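Local coordinates for heterokaryon incompatibility protein s (Podospora anserina, PDB 2WVQ), which forms a prion and triggers heterokaryon incompatibility by interacting with het-S, so that only compatible fungal cells survive vegetative fusion, at residues 117-122 with 128-133. The protein carries 2 engineered substitutions. Sequence-based numbering, arbitrary orientation.
Sequences FEDKDM and ALHRRL
The loop that leads into helix 124-140 folds back on that helix's early turns, and Asp119, from a short 3-10 turn at 119-121, reaches across to Arg131 and His130. The carboxylate forms a salt bridge with the guanidinium through two unequal bonds. Arg131 NE donates to Asp119 OD1 at 3.2 Å with an N-H...O angle of 143°, whereas the bond from Arg131 NH2 to Asp119 OD2, also 3.2 Å, is weak. The bridge is two-pronged (NE to OD1, NH2 to OD2), but the planes stand 63° apart, so it is twisted and not coplanar; NE approaches OD1 from above the carboxylate plane. The carboxylate gets there because Asp119 CG sits between its own backbone N and carbonyl carbon (chi1 78°), while the Arg131 chain runs extended from CG to NE.

Asp119 OD1 also lies 3.3 Å from His130 CD2, at the ring edge and near its plane, a C-H contact beside the charged bond. Carboxylate and imidazole are almost perpendicular. Elsewhere on the ring, His130 ND1 is hydrogen-bonded to Asp50 of helix 42-62, which should help fix the ring's rotation.

In this helical globular domain of the HeLo family, Met122 touches both helix 42-62, at Tyr42, Glu43 and Gln46, and helix 124-140. Met122, which is buried, crosses the His130 side chain at about a right angle. Its SD lies 5.1 Å from the centroid of the His130 imidazole, an oblique sulfur-aromatic approach. Met122 CE is 4.1 Å from His130 CG. A further link to helix 124-140 comes from Arg127, whose NE is hydrogen-bonded to the backbone O of Asp119.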
ATOM      1  N   PHE A 117      20.319  -2.490 -11.852  1.00 38.34           N
ATOM      2  CA  PHE A 117      20.922  -3.811 -11.922  1.00 38.67           C
ATOM      3  C   PHE A 117      20.342  -4.681 -13.061  1.00 39.41           C
ATOM      4  O   PHE A 117      19.195  -4.494 -13.478  1.00 38.27           O
ATOM      5  CB  PHE A 117      20.777  -4.524 -10.583  1.00 38.11           C
ATOM      6  CG  PHE A 117      21.724  -4.023  -9.519  1.00 38.31           C
ATOM      7  CD1 PHE A 117      21.260  -3.203  -8.490  1.00 36.31           C
ATOM      8  CD2 PHE A 117      23.086  -4.366  -9.554  1.00 36.67           C
ATOM      9  CE1 PHE A 117      22.126  -2.732  -7.500  1.00 35.55           C
ATOM     10  CE2 PHE A 117      23.976  -3.893  -8.572  1.00 37.09           C
ATOM     11  CZ  PHE A 117      23.495  -3.076  -7.540  1.00 37.75           C
ATOM     12  N   GLU A 118      21.154  -5.611 -13.559  1.00 40.39           N
ATOM     13  CA  GLU A 118      20.701  -6.608 -14.537  1.00 41.84           C
ATOM     14  C   GLU A 118      21.228  -7.937 -14.064  1.00 41.85           C
ATOM     15  O   GLU A 118      22.180  -7.961 -13.299  1.00 40.41           O
ATOM     16  CB  GLU A 118      21.164  -6.271 -15.965  1.00 41.75           C
ATOM     17  CG  GLU A 118      22.499  -5.537 -16.040  1.00 46.56           C
ATOM     18  CD  GLU A 118      22.555  -4.478 -17.153  1.00 51.54           C
ATOM     19  OE1 GLU A 118      22.314  -4.817 -18.341  1.00 51.52           O
ATOM     20  OE2 GLU A 118      22.859  -3.302 -16.826  1.00 53.71           O
ATOM     21  N   ASP A 119      20.609  -9.046 -14.482  1.00 42.22           N
ATOM     22  CA  ASP A 119      20.969 -10.351 -13.884  1.00 42.92           C
ATOM     23  C   ASP A 119      22.419 -10.825 -14.103  1.00 42.94           C
ATOM     24  O   ASP A 119      22.896 -11.708 -13.397  1.00 43.89           O
ATOM     25  CB  ASP A 119      19.884 -11.443 -14.087  1.00 43.49           C
ATOM     26  CG  ASP A 119      19.890 -12.067 -15.482  1.00 44.62           C
ATOM     27  OD1 ASP A 119      18.970 -12.886 -15.734  1.00 47.47           O
ATOM     28  OD2 ASP A 119      20.786 -11.781 -16.308  1.00 41.68           O
ATOM     29  N   LYS A 120      23.125 -10.195 -15.043  1.00 42.32           N
ATOM     30  CA  LYS A 120      24.580 -10.322 -15.158  1.00 42.16           C
ATOM     31  C   LYS A 120      25.341  -9.788 -13.935  1.00 41.01           C
ATOM     32  O   LYS A 120      26.514 -10.088 -13.779  1.00 40.33           O
ATOM     33  CB  LYS A 120      25.119  -9.641 -16.435  1.00 42.10           C
ATOM     34  CG  LYS A 120      25.285  -8.111 -16.326  1.00 43.74           C
ATOM     35  CD  LYS A 120      26.182  -7.533 -17.404  1.00 42.85           C
ATOM     36  CE  LYS A 120      25.440  -7.253 -18.713  1.00 45.74           C
ATOM     37  NZ  LYS A 120      24.719  -5.927 -18.715  1.00 46.73           N
ATOM     38  N   ASP A 121      24.675  -8.987 -13.101  1.00 40.72           N
ATOM     39  CA  ASP A 121      25.252  -8.476 -11.848  1.00 40.20           C
ATOM     40  C   ASP A 121      25.067  -9.444 -10.668  1.00 40.16           C
ATOM     41  O   ASP A 121      25.547  -9.169  -9.549  1.00 40.16           O
ATOM     42  CB  ASP A 121      24.675  -7.100 -11.491  1.00 39.97           C
ATOM     43  CG  ASP A 121      24.967  -6.073 -12.535  1.00 39.67           C
ATOM     44  OD1 ASP A 121      24.014  -5.449 -13.025  1.00 36.08           O
ATOM     45  OD2 ASP A 121      26.161  -5.907 -12.888  1.00 40.91           O
ATOM     46  N   MET A 122      24.358 -10.551 -10.916  1.00 38.81           N
ATOM     47  CA  MET A 122      24.328 -11.684  -9.989  1.00 38.11           C
ATOM     48  C   MET A 122      25.507 -12.622 -10.183  1.00 37.74           C
ATOM     49  O   MET A 122      26.094 -12.694 -11.268  1.00 37.40           O
ATOM     50  CB  MET A 122      23.063 -12.509 -10.188  1.00 37.53           C
ATOM     51  CG  MET A 122      21.809 -11.837  -9.775  1.00 36.91           C
ATOM     52  SD  MET A 122      20.416 -12.918 -10.175  1.00 39.30           S
ATOM     53  CE  MET A 122      19.066 -11.846  -9.732  1.00 33.76           C
ATOM     54  N   ALA A 128      21.240 -18.490 -12.171  1.00 32.85           N
ATOM     55  CA  ALA A 128      20.563 -19.756 -12.527  1.00 32.75           C
ATOM     56  C   ALA A 128      19.224 -19.946 -11.782  1.00 32.80           C
ATOM     57  O   ALA A 128      18.237 -20.412 -12.370  1.00 32.25           O
ATOM     58  CB  ALA A 128      21.472 -20.942 -12.311  1.00 32.51           C
ATOM     59  N   LEU A 129      19.209 -19.595 -10.487  1.00 32.48           N
ATOM     60  CA  LEU A 129      17.994 -19.625  -9.681  1.00 32.58           C
ATOM     61  C   LEU A 129      16.946 -18.648 -10.243  1.00 33.41           C
ATOM     62  O   LEU A 129      15.784 -19.023 -10.424  1.00 33.00           O
ATOM     63  CB  LEU A 129      18.295 -19.360  -8.203  1.00 32.50           C
ATOM     64  CG  LEU A 129      18.084 -20.461  -7.148  1.00 33.07           C
ATOM     65  CD1 LEU A 129      18.005 -21.867  -7.749  1.00 34.18           C
ATOM     66  CD2 LEU A 129      19.096 -20.413  -5.984  1.00 32.45           C
ATOM     67  N   HIS A 130      17.384 -17.433 -10.568  1.00 32.91           N
ATOM     68  CA  HIS A 130      16.532 -16.398 -11.154  1.00 33.05           C
ATOM     69  C   HIS A 130      15.873 -16.929 -12.432  1.00 33.59           C
ATOM     70  O   HIS A 130      14.644 -16.917 -12.556  1.00 33.14           O
ATOM     71  CB  HIS A 130      17.347 -15.126 -11.418  1.00 31.62           C
ATOM     72  CG  HIS A 130      16.598 -14.060 -12.162  1.00 31.41           C
ATOM     73  ND1 HIS A 130      15.528 -13.366 -11.621  1.00 27.32           N
ATOM     74  CD2 HIS A 130      16.768 -13.576 -13.414  1.00 29.74           C
ATOM     75  CE1 HIS A 130      15.066 -12.516 -12.520  1.00 26.56           C
ATOM     76  NE2 HIS A 130      15.800 -12.627 -13.617  1.00 29.80           N
ATOM     77  N   ARG A 131      16.693 -17.450 -13.342  1.00 34.27           N
ATOM     78  CA  ARG A 131      16.179 -18.026 -14.581  1.00 35.33           C
ATOM     79  C   ARG A 131      15.265 -19.241 -14.389  1.00 34.78           C
ATOM     80  O   ARG A 131      14.238 -19.313 -15.041  1.00 34.32           O
ATOM     81  CB  ARG A 131      17.303 -18.260 -15.580  1.00 35.95           C
ATOM     82  CG  ARG A 131      17.816 -16.948 -16.094  1.00 38.23           C
ATOM     83  CD  ARG A 131      19.234 -17.030 -16.579  1.00 40.91           C
ATOM     84  NE  ARG A 131      19.603 -15.726 -17.130  1.00 44.05           N
ATOM     85  CZ  ARG A 131      20.658 -15.482 -17.909  1.00 43.84           C
ATOM     86  NH1 ARG A 131      21.504 -16.450 -18.241  1.00 43.33           N
ATOM     87  NH2 ARG A 131      20.871 -14.240 -18.332  1.00 44.35           N
ATOM     88  N   ARG A 132      15.617 -20.145 -13.471  1.00 34.47           N
ATOM     89  CA  ARG A 132      14.764 -21.291 -13.096  1.00 35.24           C
ATOM     90  C   ARG A 132      13.397 -20.856 -12.522  1.00 34.69           C
ATOM     91  O   ARG A 132      12.356 -21.374 -12.920  1.00 33.77           O
ATOM     92  CB  ARG A 132      15.506 -22.204 -12.101  1.00 35.27           C
ATOM     93  CG  ARG A 132      14.621 -23.234 -11.384  1.00 38.18           C
ATOM     94  CD  ARG A 132      15.444 -24.334 -10.717  1.00 37.39           C
ATOM     95  NE  ARG A 132      15.765 -25.402 -11.663  1.00 47.00           N
ATOM     96  CZ  ARG A 132      16.938 -25.557 -12.277  1.00 48.79           C
ATOM     97  NH1 ARG A 132      17.942 -24.716 -12.044  1.00 49.96           N
ATOM     98  NH2 ARG A 132      17.107 -26.566 -13.128  1.00 48.58           N
ATOM     99  N   LEU A 133      13.407 -19.915 -11.578  1.00 33.06           N
ATOM    100  CA  LEU A 133      12.175 -19.407 -10.972  1.00 33.86           C
ATOM    101  C   LEU A 133      11.302 -18.669 -11.967  1.00 33.03           C
ATOM    102  O   LEU A 133      10.068 -18.816 -11.967  1.00 33.99           O
ATOM    103  CB  LEU A 133      12.494 -18.520  -9.762  1.00 32.80           C
ATOM    104  CG  LEU A 133      12.423 -18.855  -8.270  1.00 34.81           C
ATOM    105  CD1 LEU A 133      12.370 -20.303  -7.847  1.00 34.07           C
ATOM    106  CD2 LEU A 133      13.582 -18.137  -7.569  1.00 32.30           C
TER